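Local coordinates for ADP compounds hydrolase NudE (Escherichia coli, PDB 1VHZ), which hydrolyses ADP-containing compounds such as ADP-ribose, Ap3A, Ap2A and NADH with magnesium or another divalent cation, working as a homodimeric Nudix hydrolase, at residues V26-L31 and V40-R45; T47-V52 and K81-P86; L112-M117 and K125-V130. One frame throughout, in Å; residues are numbered along the deposited sequence.

From the N terminus, contact 1 comes first: strand 25-32 turns back through a short connection into strand 38-44, closing a beta hairpin in a small antiparallel sheet that holds the adenine of the bound ADP-ribose. The chain then runs straight into contact 2, where 47-52 meets 81-86 and closes a longer, largely beta excursion at the start of the Nudix box. Contact 3 pairs 112-117 with 125-130 as a second hairpin. The three closures follow in series. Contacts 2 and 3 share one mixed sheet, Ala51 bonding to Lys125 and Asn127, whereas contact 1 stands about 22 Å from contact 2, centre to centre; contacts 1 and 3 both touch the second subunit.

Contact 1: residues V26-L31 and V40-R45; sequences VESVDL and VYERMR. With APR (adenosine-5-diphosphoribose), chain C.
Glu27 OE1 is gripped by two nitrogens of Arg43, NE at 3.0 Å and NH1 at 3.1 Å, in a side-on salt bridge. The oxygen lies in the guanidinium plane, while the carboxylate is turned 33° from it. NE meets OE1 nearly along its C-O bond; NH1 comes from the syn side. Arg43 CG sits between the backbone N and the carbonyl carbon (chi1 66°), and the chain then runs extended to NE. Val29 CG2 lies over one guanidinium face, and NH2 is taken by Glu73 and Val70 O of the second subunit. Glu27 OE2 is 3.5 Å from Arg45 NE but well out of that guanidinium's plane, so the attraction is one of charge; OE2 also touches Arg45 CG. An acid between two arginines is probably kept ionised.

The strands run antiparallel, with Glu27-Arg43 and Val29-Tyr41 as hydrogen-bonded pairs; Val29 N reaches Tyr41 O at 2.6 Å. Leu31 CD1 makes a CH-pi contact over one face of Tyr41, 4.2 Å from the ring centroid, and the adenine of the bound ADP-ribose lies over the opposite face, its C5 above the ring toward the rim. A broad, flat ring suits a place between a methyl and a base. The backbone of Glu42 reads the base edge, its N donating to adenine N1 at 3.0 Å and its O accepting from N6 at 2.8 Å. A water bridges Ser28 OG and Glu42 OE2, and both carboxylate oxygens of Glu42 also bond to the second subunit, OE1 to Ser21.

This is a beta hairpin whose outer strand supplies part of the ADP-ribose site at the dimer interface: an aromatic face plus a backbone donor-acceptor pair that recognises the base, with Ser120 O adding a further bond to the ligand.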
loop_
_atom_site.group_PDB
_atom_site.type_symbol
_atom_site.label_atom_id
_atom_site.label_comp_id
_atom_site.label_asym_id
_atom_site.label_seq_id
_atom_site.Cartn_x
_atom_site.Cartn_y
_atom_site.Cartn_z
ATOM N N VAL A 26 -3.996 -16.957 -9.048
ATOM C CA VAL A 26 -3.258 -16.167 -10.020
ATOM C C VAL A 26 -3.669 -16.463 -11.453
ATOM O O VAL A 26 -3.812 -17.585 -11.918
ATOM C CB VAL A 26 -1.745 -16.226 -9.815
ATOM C CG1 VAL A 26 -1.312 -17.550 -9.214
ATOM C CG2 VAL A 26 -0.958 -15.939 -11.093
ATOM N N GLU A 27 -3.931 -15.363 -12.167
ATOM C CA GLU A 27 -4.348 -15.361 -13.542
ATOM C C GLU A 27 -3.285 -14.819 -14.500
ATOM O O GLU A 27 -2.523 -13.921 -14.161
ATOM C CB GLU A 27 -5.564 -14.417 -13.720
ATOM C CG GLU A 27 -6.819 -14.974 -13.085
ATOM C CD GLU A 27 -7.989 -14.039 -13.228
ATOM O OE1 GLU A 27 -7.752 -12.831 -13.422
ATOM O OE2 GLU A 27 -9.137 -14.512 -13.171
ATOM N N SER A 28 -3.281 -15.394 -15.688
ATOM C CA SER A 28 -2.381 -14.954 -16.759
ATOM C C SER A 28 -3.297 -14.155 -17.706
ATOM O O SER A 28 -4.388 -14.646 -18.011
ATOM C CB SER A 28 -1.756 -16.115 -17.504
ATOM O OG SER A 28 -0.486 -15.765 -18.026
ATOM N N VAL A 29 -2.932 -12.938 -18.039
ATOM C CA VAL A 29 -3.766 -12.105 -18.896
ATOM C C VAL A 29 -3.048 -11.735 -20.193
ATOM O O VAL A 29 -2.001 -11.098 -20.128
ATOM C CB VAL A 29 -4.156 -10.783 -18.193
ATOM C CG1 VAL A 29 -5.083 -9.945 -19.062
ATOM C CG2 VAL A 29 -4.828 -11.031 -16.849
ATOM N N ASP A 30 -3.604 -12.139 -21.333
ATOM C CA ASP A 30 -3.009 -11.767 -22.612
ATOM C C ASP A 30 -3.568 -10.386 -22.984
ATOM O O ASP A 30 -4.780 -10.187 -22.974
ATOM C CB ASP A 30 -3.327 -12.755 -23.726
ATOM C CG ASP A 30 -2.408 -13.961 -23.672
ATOM O OD1 ASP A 30 -1.394 -13.945 -24.390
ATOM O OD2 ASP A 30 -2.695 -14.892 -22.901
ATOM N N LEU A 31 -2.672 -9.451 -23.274
ATOM C CA LEU A 31 -3.078 -8.108 -23.613
ATOM C C LEU A 31 -2.539 -7.610 -24.953
ATOM O O LEU A 31 -1.432 -7.944 -25.345
ATOM C CB LEU A 31 -2.485 -7.119 -22.574
ATOM C CG LEU A 31 -3.153 -7.078 -21.205
ATOM C CD1 LEU A 31 -2.384 -6.149 -20.279
ATOM C CD2 LEU A 31 -4.607 -6.636 -21.328
ATOM N N VAL A 40 1.952 -10.706 -22.007
ATOM C CA VAL A 40 1.214 -11.586 -21.101
ATOM C C VAL A 40 1.547 -11.151 -19.669
ATOM O O VAL A 40 2.720 -11.168 -19.279
ATOM C CB VAL A 40 1.608 -13.061 -21.276
ATOM C CG1 VAL A 40 0.858 -13.946 -20.288
ATOM C CG2 VAL A 40 1.335 -13.514 -22.710
ATOM N N TYR A 41 0.553 -10.660 -18.950
ATOM C CA TYR A 41 0.765 -10.204 -17.581
ATOM C C TYR A 41 0.159 -11.204 -16.592
ATOM O O TYR A 41 -0.707 -11.999 -16.954
ATOM C CB TYR A 41 0.074 -8.865 -17.334
ATOM C CG TYR A 41 0.727 -7.607 -17.832
ATOM C CD1 TYR A 41 0.228 -6.364 -17.435
ATOM C CD2 TYR A 41 1.820 -7.618 -18.682
ATOM C CE1 TYR A 41 0.805 -5.186 -17.881
ATOM C CE2 TYR A 41 2.407 -6.457 -19.142
ATOM C CZ TYR A 41 1.892 -5.247 -18.732
ATOM O OH TYR A 41 2.477 -4.086 -19.166
ATOM N N GLU A 42 0.596 -11.105 -15.343
ATOM C CA GLU A 42 0.038 -11.981 -14.312
ATOM C C GLU A 42 -0.553 -11.097 -13.213
ATOM O O GLU A 42 -0.034 -10.013 -12.958
ATOM C CB GLU A 42 1.061 -12.937 -13.748
ATOM C CG GLU A 42 1.343 -14.156 -14.600
ATOM C CD GLU A 42 2.133 -15.214 -13.854
ATOM O OE1 GLU A 42 2.616 -14.911 -12.740
ATOM O OE2 GLU A 42 2.258 -16.331 -14.392
ATOM N N ARG A 43 -1.648 -11.542 -12.619
ATOM C CA ARG A 43 -2.300 -10.800 -11.560
ATOM C C ARG A 43 -3.118 -11.761 -10.684
ATOM O O ARG A 43 -3.396 -12.898 -11.052
ATOM C CB ARG A 43 -3.294 -9.733 -12.084
ATOM C CG ARG A 43 -4.482 -10.386 -12.787
ATOM C CD ARG A 43 -5.493 -9.383 -13.305
ATOM N NE ARG A 43 -6.670 -10.063 -13.828
ATOM C CZ ARG A 43 -7.605 -9.569 -14.617
ATOM N NH1 ARG A 43 -8.622 -10.341 -14.980
ATOM N NH2 ARG A 43 -7.554 -8.315 -15.055
ATOM N N MET A 44 -3.548 -11.189 -9.570
ATOM C CA MET A 44 -4.400 -11.952 -8.657
ATOM C C MET A 44 -5.831 -11.821 -9.174
ATOM O O MET A 44 -6.186 -10.761 -9.706
ATOM C CB MET A 44 -4.243 -11.476 -7.223
ATOM C CG MET A 44 -3.850 -12.653 -6.314
ATOM S SD MET A 44 -2.164 -13.168 -6.626
ATOM C CE MET A 44 -2.301 -14.940 -6.602
ATOM N N ARG A 45 -6.594 -12.899 -9.147
ATOM C CA ARG A 45 -7.962 -12.853 -9.631
ATOM C C ARG A 45 -8.698 -11.648 -9.038
ATOM O O ARG A 45 -8.712 -11.447 -7.836
ATOM C CB ARG A 45 -8.715 -14.142 -9.297
ATOM C CG ARG A 45 -10.098 -14.216 -9.920
ATOM C CD ARG A 45 -10.597 -15.655 -10.002
ATOM N NE ARG A 45 -11.609 -15.808 -11.044
ATOM C CZ ARG A 45 -12.826 -15.278 -11.025
ATOM N NH1 ARG A 45 -13.229 -14.535 -10.000
ATOM N NH2 ARG A 45 -13.664 -15.484 -12.038
HETATM N N1 APR C . 2.399 -8.761 -14.938
HETATM C C2 APR C . 3.641 -8.780 -15.600
HETATM N N3 APR C . 4.391 -7.732 -15.945
HETATM C C4 APR C . 3.818 -6.493 -15.579
HETATM C C5 APR C . 2.592 -6.290 -14.913
HETATM C C6 APR C . 1.837 -7.515 -14.572
HETATM N N6 APR C . 0.658 -7.491 -13.945
HETATM N N7 APR C . 2.361 -4.938 -14.723
HETATM C C8 APR C . 3.429 -4.336 -15.262
HETATM N N9 APR C . 4.326 -5.228 -15.786
HETATM C "C1'" APR C . 5.751 -4.988 -16.531
HETATM C "C2'" APR C . 5.499 -4.156 -17.821
HETATM O "O2'" APR C . 6.419 -4.570 -18.812
HETATM C "C3'" APR C . 5.798 -2.663 -17.426
HETATM O "O3'" APR C . 6.808 -2.103 -18.253
HETATM O "O4'" APR C . 6.513 -4.134 -15.731
HETATM C "C4'" APR C . 6.258 -2.673 -16.026
HETATM C "C5'" APR C . 7.540 -1.937 -15.982
HETATM O O HOH W 1 1.802 -16.520 -17.016
#

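Contact 2: residues T47-V52 and K81-P86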
loop_
_atom_site.group_PDB
_atom_site.type_symbol
_atom_site.label_atom_id
_atom_site.label_comp_id
_atom_site.label_asym_id
_atom_site.label_seq_id
_atom_site.Cartn_x
_atom_site.Cartn_y
_atom_site.Cartn_z
ATOM N N THR A 47 -11.412 -9.294 -7.571
ATOM C CA THR A 47 -12.511 -9.515 -6.641
ATOM C C THR A 47 -13.153 -8.176 -6.296
ATOM O O THR A 47 -12.535 -7.124 -6.469
ATOM C CB THR A 47 -12.008 -10.192 -5.352
ATOM O OG1 THR A 47 -13.082 -10.296 -4.414
ATOM C CG2 THR A 47 -10.877 -9.380 -4.738
ATOM N N ASN A 48 -14.392 -8.225 -5.832
ATOM C CA ASN A 48 -15.075 -6.992 -5.439
ATOM C C ASN A 48 -15.166 -6.952 -3.916
ATOM O O ASN A 48 -15.798 -6.068 -3.352
ATOM C CB ASN A 48 -16.423 -6.867 -6.139
ATOM C CG ASN A 48 -16.231 -6.441 -7.593
ATOM O OD1 ASN A 48 -15.906 -5.280 -7.846
ATOM N ND2 ASN A 48 -16.391 -7.358 -8.537
ATOM N N ARG A 49 -14.540 -7.941 -3.265
ATOM C CA ARG A 49 -14.535 -7.994 -1.801
ATOM C C ARG A 49 -13.607 -6.886 -1.286
ATOM O O ARG A 49 -12.439 -6.815 -1.674
ATOM C CB ARG A 49 -14.098 -9.361 -1.290
ATOM C CG ARG A 49 -14.245 -9.566 0.205
ATOM C CD ARG A 49 -15.590 -10.120 0.612
ATOM N NE ARG A 49 -15.713 -10.476 2.000
ATOM C CZ ARG A 49 -15.233 -11.516 2.658
ATOM N NH1 ARG A 49 -15.459 -11.677 3.968
ATOM N NH2 ARG A 49 -14.514 -12.438 2.041
ATOM N N GLU A 50 -14.141 -5.943 -0.515
ATOM C CA GLU A 50 -13.315 -4.852 -0.025
ATOM C C GLU A 50 -12.940 -5.021 1.439
ATOM O O GLU A 50 -13.503 -5.824 2.174
ATOM C CB GLU A 50 -13.953 -3.493 -0.263
ATOM C CG GLU A 50 -14.337 -3.253 -1.720
ATOM C CD GLU A 50 -14.981 -1.904 -1.962
ATOM O OE1 GLU A 50 -15.268 -1.169 -0.996
ATOM O OE2 GLU A 50 -15.194 -1.558 -3.144
ATOM N N ALA A 51 -11.915 -4.254 1.816
ATOM C CA ALA A 51 -11.399 -4.232 3.156
ATOM C C ALA A 51 -11.746 -2.926 3.860
ATOM O O ALA A 51 -12.112 -1.919 3.246
ATOM C CB ALA A 51 -9.874 -4.429 3.155
ATOM N N VAL A 52 -11.617 -2.968 5.185
ATOM C CA VAL A 52 -11.879 -1.820 6.032
ATOM C C VAL A 52 -10.767 -1.704 7.082
ATOM O O VAL A 52 -10.203 -2.703 7.535
ATOM C CB VAL A 52 -13.251 -1.889 6.723
ATOM C CG1 VAL A 52 -13.327 -3.025 7.730
ATOM C CG2 VAL A 52 -13.587 -0.572 7.431
ATOM N N LYS A 81 -7.696 -3.908 10.978
ATOM C CA LYS A 81 -8.107 -4.094 9.604
ATOM C C LYS A 81 -8.879 -5.402 9.444
ATOM O O LYS A 81 -8.564 -6.384 10.128
ATOM C CB LYS A 81 -6.829 -4.255 8.713
ATOM C CG LYS A 81 -5.962 -3.031 8.634
ATOM C CD LYS A 81 -4.588 -3.215 8.042
ATOM C CE LYS A 81 -3.682 -2.016 8.315
ATOM N NZ LYS A 81 -2.955 -2.060 9.629
ATOM N N GLY A 82 -9.777 -5.441 8.477
ATOM C CA GLY A 82 -10.545 -6.653 8.199
ATOM C C GLY A 82 -11.262 -6.510 6.854
ATOM O O GLY A 82 -11.125 -5.525 6.137
ATOM N N LEU A 83 -12.062 -7.509 6.522
ATOM C CA LEU A 83 -12.818 -7.520 5.300
ATOM C C LEU A 83 -14.271 -7.114 5.524
ATOM O O LEU A 83 -14.844 -7.322 6.584
ATOM C CB LEU A 83 -12.787 -8.937 4.691
ATOM C CG LEU A 83 -11.398 -9.430 4.291
ATOM C CD1 LEU A 83 -11.475 -10.872 3.782
ATOM C CD2 LEU A 83 -10.803 -8.519 3.231
ATOM N N ILE A 84 -14.838 -6.491 4.495
ATOM C CA ILE A 84 -16.261 -6.117 4.549
ATOM C C ILE A 84 -17.053 -7.344 4.096
ATOM O O ILE A 84 -16.783 -7.817 2.985
ATOM C CB ILE A 84 -16.531 -4.943 3.588
ATOM C CG1 ILE A 84 -15.726 -3.723 4.066
ATOM C CG2 ILE A 84 -18.029 -4.689 3.490
ATOM C CD1 ILE A 84 -15.981 -2.440 3.300
ATOM N N ASP A 85 -17.945 -7.885 4.900
ATOM C CA ASP A 85 -18.700 -9.069 4.443
ATOM C C ASP A 85 -19.764 -8.618 3.445
ATOM O O ASP A 85 -20.284 -7.508 3.560
ATOM C CB ASP A 85 -19.312 -9.814 5.623
ATOM C CG ASP A 85 -18.290 -10.362 6.605
ATOM O OD1 ASP A 85 -17.165 -10.710 6.200
ATOM O OD2 ASP A 85 -18.584 -10.474 7.815
ATOM N N PRO A 86 -20.064 -9.439 2.449
ATOM C CA PRO A 86 -21.078 -9.118 1.455
ATOM C C PRO A 86 -22.376 -8.680 2.117
ATOM O O PRO A 86 -22.848 -9.293 3.076
ATOM C CB PRO A 86 -21.263 -10.394 0.658
ATOM C CG PRO A 86 -20.114 -11.274 0.970
ATOM C CD PRO A 86 -19.488 -10.790 2.256
HETATM O O HOH W 2 -16.705 -6.611 0.267
#
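Ala51 and Leu83 form an antiparallel non-hydrogen-bonded pair, followed by Val52 and Gly82 as a hydrogen-bonded pair. Val52 N donates to Gly82 O at 2.8 Å and Gly82 N returns a bond to Val52 O. One step further out, Ile84 N reaches Glu50 O at 2.8 Å, an almost straight bond of 174° that carries the pairing past Leu83. A water then bridges the segments, accepting from Glu50 N and donating to Ile84 O.

That same Ile84 O receives Arg49 NE at 3.0 Å, the donor standing above the carbonyl plane. Arg49 starts with CG anti to the backbone N (chi1 -172°) and bends at chi2 (90°), which turns CD toward the other segment. Its NH1 continues to Asp85 OD1 at 3.0 Å, a salt bridge that uses the oxygen's anti lone pair. Both acceptors lie at the guanidinium edge, while Leu83 CD1 rests over one face, 3.7 Å above the plane. A long, planar arginine suits this place because one group can serve a carbonyl, a carboxylate and an apolar methyl at once. Pro86 CD approaches NE obliquely.

The small methyl of Ala51 fits close to Gly82 O, and Leu83 CD2 approaches Ala51 CB at 4.2 Å. Val52 CB meets Ile84 CG1, two branched chains suited to packing against helix 90-102. Thr47 OG1 accepts from Arg49 N, an ST turn that leads into the pairing.

Gly82 opens the Nudix box and lies close to Glu97 and Glu101, which probably bind the divalent metal, as in relatives. Val52 and Ile84 face helix 90-102 at Ala93, with Val90 also touching Ile84. On its other edge strand 51-58 pairs with strand 125-136, where Asn127 ND2 binds Ala51 O and Glu50 OE1.

Contact 3: residues L112-M117 and K125-V130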
loop_
_atom_site.group_PDB
_atom_site.type_symbol
_atom_site.label_atom_id
_atom_site.label_comp_id
_atom_site.label_asym_id
_atom_site.label_seq_id
_atom_site.Cartn_x
_atom_site.Cartn_y
_atom_site.Cartn_z
ATOM N N LEU A 112 -13.558 8.129 5.698
ATOM C CA LEU A 112 -12.629 9.148 5.239
ATOM C C LEU A 112 -12.041 8.985 3.872
ATOM O O LEU A 112 -11.760 9.956 3.170
ATOM C CB LEU A 112 -11.459 9.060 6.259
ATOM C CG LEU A 112 -10.782 10.326 6.723
ATOM C CD1 LEU A 112 -11.788 11.394 7.112
ATOM C CD2 LEU A 112 -9.864 10.009 7.917
ATOM N N LYS A 113 -11.753 7.734 3.480
ATOM C CA LYS A 113 -11.115 7.564 2.178
ATOM C C LYS A 113 -11.143 6.102 1.760
ATOM O O LYS A 113 -11.146 5.198 2.613
ATOM C CB LYS A 113 -9.633 7.993 2.316
ATOM C CG LYS A 113 -8.948 8.424 1.002
ATOM C CD LYS A 113 -9.348 9.854 0.698
ATOM C CE LYS A 113 -9.167 10.261 -0.741
ATOM N NZ LYS A 113 -9.521 11.715 -0.894
ATOM N N LYS A 114 -11.084 5.937 0.441
ATOM C CA LYS A 114 -11.029 4.582 -0.120
ATOM C C LYS A 114 -9.731 4.482 -0.910
ATOM O O LYS A 114 -9.443 5.306 -1.780
ATOM C CB LYS A 114 -12.242 4.278 -0.974
ATOM C CG LYS A 114 -12.154 2.943 -1.708
ATOM C CD LYS A 114 -13.294 2.872 -2.721
ATOM C CE LYS A 114 -14.442 2.048 -2.214
ATOM N NZ LYS A 114 -15.686 2.261 -3.004
ATOM N N LEU A 115 -8.937 3.449 -0.657
ATOM C CA LEU A 115 -7.663 3.356 -1.373
ATOM C C LEU A 115 -7.450 2.015 -2.057
ATOM O O LEU A 115 -7.849 0.995 -1.524
ATOM C CB LEU A 115 -6.538 3.509 -0.343
ATOM C CG LEU A 115 -5.796 4.792 -0.115
ATOM C CD1 LEU A 115 -6.528 6.065 -0.486
ATOM C CD2 LEU A 115 -5.324 4.871 1.345
ATOM N N SER A 116 -6.739 2.066 -3.176
ATOM C CA SER A 116 -6.339 0.839 -3.872
ATOM C C SER A 116 -4.911 0.522 -3.406
ATOM O O SER A 116 -4.291 1.390 -2.753
ATOM C CB SER A 116 -6.318 1.142 -5.380
ATOM O OG SER A 116 -5.120 1.842 -5.676
ATOM N N MET A 117 -4.406 -0.682 -3.594
ATOM C CA MET A 117 -3.041 -1.029 -3.198
ATOM C C MET A 117 -2.388 -1.852 -4.320
ATOM O O MET A 117 -2.813 -2.951 -4.647
ATOM C CB MET A 117 -2.979 -1.819 -1.905
ATOM C CG MET A 117 -3.752 -1.382 -0.688
ATOM S SD MET A 117 -5.431 -2.031 -0.614
ATOM C CE MET A 117 -5.370 -3.054 0.853
ATOM N N LYS A 125 -9.522 -2.918 -2.575
ATOM C CA LYS A 125 -9.698 -1.588 -2.058
ATOM C C LYS A 125 -9.739 -1.635 -0.517
ATOM O O LYS A 125 -10.321 -2.556 0.052
ATOM C CB LYS A 125 -11.011 -0.916 -2.461
ATOM C CG LYS A 125 -11.439 -1.026 -3.895
ATOM C CD LYS A 125 -10.603 -0.155 -4.813
ATOM C CE LYS A 125 -11.162 -0.234 -6.240
ATOM N NZ LYS A 125 -10.050 -0.096 -7.220
ATOM N N MET A 126 -9.257 -0.542 0.054
ATOM C CA MET A 126 -9.241 -0.405 1.507
ATOM C C MET A 126 -10.005 0.841 1.926
ATOM O O MET A 126 -9.717 1.959 1.488
ATOM C CB MET A 126 -7.798 -0.408 1.980
ATOM C CG MET A 126 -7.575 0.033 3.423
ATOM S SD MET A 126 -8.298 -1.122 4.587
ATOM C CE MET A 126 -7.057 -2.410 4.617
ATOM N N ASN A 127 -11.011 0.672 2.774
ATOM C CA ASN A 127 -11.801 1.805 3.243
ATOM C C ASN A 127 -11.315 2.213 4.632
ATOM O O ASN A 127 -11.277 1.363 5.532
ATOM C CB ASN A 127 -13.301 1.471 3.276
ATOM C CG ASN A 127 -13.834 1.089 1.900
ATOM O OD1 ASN A 127 -14.256 1.939 1.136
ATOM N ND2 ASN A 127 -13.787 -0.202 1.566
ATOM N N ILE A 128 -10.925 3.477 4.773
ATOM C CA ILE A 128 -10.448 3.994 6.053
ATOM C C ILE A 128 -11.563 4.647 6.839
ATOM O O ILE A 128 -12.248 5.577 6.386
ATOM C CB ILE A 128 -9.290 5.002 5.834
ATOM C CG1 ILE A 128 -8.128 4.267 5.145
ATOM C CG2 ILE A 128 -8.842 5.595 7.155
ATOM C CD1 ILE A 128 -7.089 5.205 4.551
ATOM N N VAL A 129 -11.828 4.143 8.041
ATOM C CA VAL A 129 -12.899 4.699 8.866
ATOM C C VAL A 129 -12.380 5.176 10.220
ATOM O O VAL A 129 -11.583 4.457 10.831
ATOM C CB VAL A 129 -13.975 3.614 9.113
ATOM C CG1 VAL A 129 -15.070 4.110 10.049
ATOM C CG2 VAL A 129 -14.590 3.107 7.827
ATOM N N VAL A 130 -12.859 6.312 10.710
ATOM C CA VAL A 130 -12.453 6.795 12.041
ATOM C C VAL A 130 -13.597 6.475 13.014
ATOM O O VAL A 130 -14.755 6.719 12.676
ATOM C CB VAL A 130 -12.210 8.312 12.075
ATOM C CG1 VAL A 130 -11.755 8.780 13.468
ATOM C CG2 VAL A 130 -11.190 8.700 11.031
#
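Leu115 and Ile128 cross obliquely on one face of the paired strands, CD2 of Leu115 meeting CD1 of Ile128 at 3.7 Å. Ile128 has CG1 anti to its carbonyl carbon (chi1 -61°), and its extended chi2 carries CD1 to that meeting. Branched aliphatic chains suit this buried position, where Ser173 of helix 169-184 also touches Leu115 and Met53 lies against Ile128. Toward one end Leu112 crosses Val130 obliquely, Leu112 CD2 to Val130 CG2 at 3.6 Å, where Trp181 of helix 169-184 also touches Leu112.

On the reverse face Lys114 and Asn127 lie side by side and point the same way, Lys114 CE 3.4 Å from Asn127 OD1. The lysine's carbons gather round OD1, and the bend at chi3 brings CE to it; its NZ has a long, weak ion pair with Glu50. The amide's ND2 is bonded to residues 50-51.

The backbones that hold these chains run antiparallel, 159° apart. Leu115 N donates to Met126 O at 2.7 Å, and Met126 N returns a bond to Leu115 O; Ile128 N donates almost straight (176°) to Lys113 O.

This is an antiparallel beta hairpin of the Nudix fold, with helix 169-184 packed on the face of Leu115 and the second subunit reaching Lys113 NZ through Leu161 O.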